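Local coordinates for ribosomal protein S2-related protein (PDB 2JH3), which binds a [4Fe-4S] cluster and may act as a sirohydrochlorin ferrochelatase, at residues E81-L84 against P85-L88. Residues are numbered along the deposited sequence; the frame is centred on the assembly and turned at random.
Sequences ETVL and PREL
Arg86 reaches back along the helix to Val83, its guanidinium lying against the valine methyls, with CG2 of Val83 4.0 Å from NH1 of Arg86. Arg86 suits this place because its long aliphatic stem can follow the helix before the charge begins: CG stands anti to the backbone N (chi1 -167°), and a bend at chi3 (81°) swings the flat group over Val83. At the guanidinium edge and in its plane sits the carboxylate of Glu87, joined through a salt bridge whose hydrogen bond, Arg86 NH2 to Glu87 OE2, is weak at 3.4 Å. That carboxylate also pairs with Arg398, and Arg86 NH1 is hydrogen-bonded to Thr400 OG1, so the polar ends are fixed from outside the helix. The backbone bonds are i to i+4, such as Arg86 N to Thr82 O (3.1 Å). Leu88 N to Leu84 O is shorter, at 2.8 Å. Pro85 has no N-H to give; its CG instead lies 3.5 Å from Glu81 O, and the helix kinks there, beside a wider pi-type turn. With an alanine in its place the ring is gone, and packing against Tyr112 would probably be lost. Leu84 CB meets Leu88 CD2 at 4.1 Å; apolar leucines suit this buried side. Helix 78-88 follows strand 66-71 of the first CbiX domain; Leu84 and Pro85 rest on strand 108-112 of the same sheet, while the side chain of Glu87 lies about 12 Å from the bound iron-sulfur cluster.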
loop_
_atom_site.group_PDB
_atom_site.type_symbol
_atom_site.label_atom_id
_atom_site.label_comp_id
_atom_site.label_asym_id
_atom_site.label_seq_id
_atom_site.Cartn_x
_atom_site.Cartn_y
_atom_site.Cartn_z
ATOM N N GLU A 81 9.780 7.943 -32.692
ATOM C CA GLU A 81 10.855 8.774 -33.245
ATOM C C GLU A 81 11.581 9.679 -32.199
ATOM O O GLU A 81 12.784 9.978 -32.327
ATOM C CB GLU A 81 10.280 9.675 -34.381
ATOM C CG GLU A 81 9.796 8.798 -35.593
ATOM C CD GLU A 81 9.195 9.623 -36.750
ATOM O OE1 GLU A 81 8.774 9.007 -37.761
ATOM O OE2 GLU A 81 9.075 10.844 -36.578
ATOM N N THR A 82 10.832 10.147 -31.212
ATOM C CA THR A 82 11.390 11.028 -30.184
ATOM C C THR A 82 11.419 10.457 -28.755
ATOM O O THR A 82 12.500 10.394 -28.148
ATOM C CB THR A 82 10.730 12.389 -30.322
ATOM O OG1 THR A 82 11.052 12.865 -31.655
ATOM C CG2 THR A 82 11.191 13.382 -29.241
ATOM N N VAL A 83 10.301 9.964 -28.260
ATOM C CA VAL A 83 10.198 9.542 -26.860
ATOM C C VAL A 83 11.018 8.304 -26.599
ATOM O O VAL A 83 11.748 8.301 -25.688
ATOM C CB VAL A 83 8.725 9.292 -26.459
ATOM C CG1 VAL A 83 8.558 8.714 -25.005
ATOM C CG2 VAL A 83 7.884 10.592 -26.620
ATOM N N LEU A 84 10.844 7.217 -27.367
ATOM C CA LEU A 84 11.549 5.958 -27.051
ATOM C C LEU A 84 13.054 6.124 -27.158
ATOM O O LEU A 84 13.786 5.715 -26.228
ATOM C CB LEU A 84 11.026 4.743 -27.862
ATOM C CG LEU A 84 9.484 4.517 -27.893
ATOM C CD1 LEU A 84 9.055 3.262 -28.644
ATOM C CD2 LEU A 84 8.771 4.595 -26.558
ATOM N N PRO A 85 13.547 6.760 -28.242
ATOM C CA PRO A 85 14.973 7.027 -28.384
ATOM C C PRO A 85 15.556 7.886 -27.259
ATOM O O PRO A 85 16.602 7.565 -26.745
ATOM C CB PRO A 85 15.071 7.719 -29.752
ATOM C CG PRO A 85 13.925 7.284 -30.454
ATOM C CD PRO A 85 12.823 7.196 -29.454
ATOM N N ARG A 86 14.836 8.894 -26.820
ATOM C CA ARG A 86 15.242 9.744 -25.682
ATOM C C ARG A 86 15.348 8.968 -24.362
ATOM O O ARG A 86 16.249 9.176 -23.612
ATOM C CB ARG A 86 14.173 10.783 -25.518
ATOM C CG ARG A 86 14.400 11.921 -24.677
ATOM C CD ARG A 86 13.081 12.739 -24.784
ATOM N NE ARG A 86 12.118 12.140 -23.885
ATOM C CZ ARG A 86 10.811 12.356 -23.786
ATOM N NH1 ARG A 86 10.125 13.159 -24.610
ATOM N NH2 ARG A 86 10.191 11.679 -22.781
ATOM N N GLU A 87 14.386 8.098 -24.068
ATOM C CA GLU A 87 14.427 7.347 -22.834
ATOM C C GLU A 87 15.484 6.229 -22.892
ATOM O O GLU A 87 16.232 5.977 -21.924
ATOM C CB GLU A 87 13.059 6.793 -22.562
ATOM C CG GLU A 87 12.012 7.890 -22.320
ATOM C CD GLU A 87 12.303 8.668 -21.011
ATOM O OE1 GLU A 87 12.325 8.039 -19.925
ATOM O OE2 GLU A 87 12.498 9.886 -21.063
ATOM N N LEU A 88 15.586 5.604 -24.052
ATOM C CA LEU A 88 16.628 4.621 -24.262
ATOM C C LEU A 88 18.004 5.234 -24.271
ATOM O O LEU A 88 18.973 4.510 -24.121
ATOM C CB LEU A 88 16.417 3.883 -25.581
ATOM C CG LEU A 88 15.640 2.592 -25.759
ATOM C CD1 LEU A 88 15.443 1.648 -24.568
ATOM C CD2 LEU A 88 14.338 2.745 -26.559
#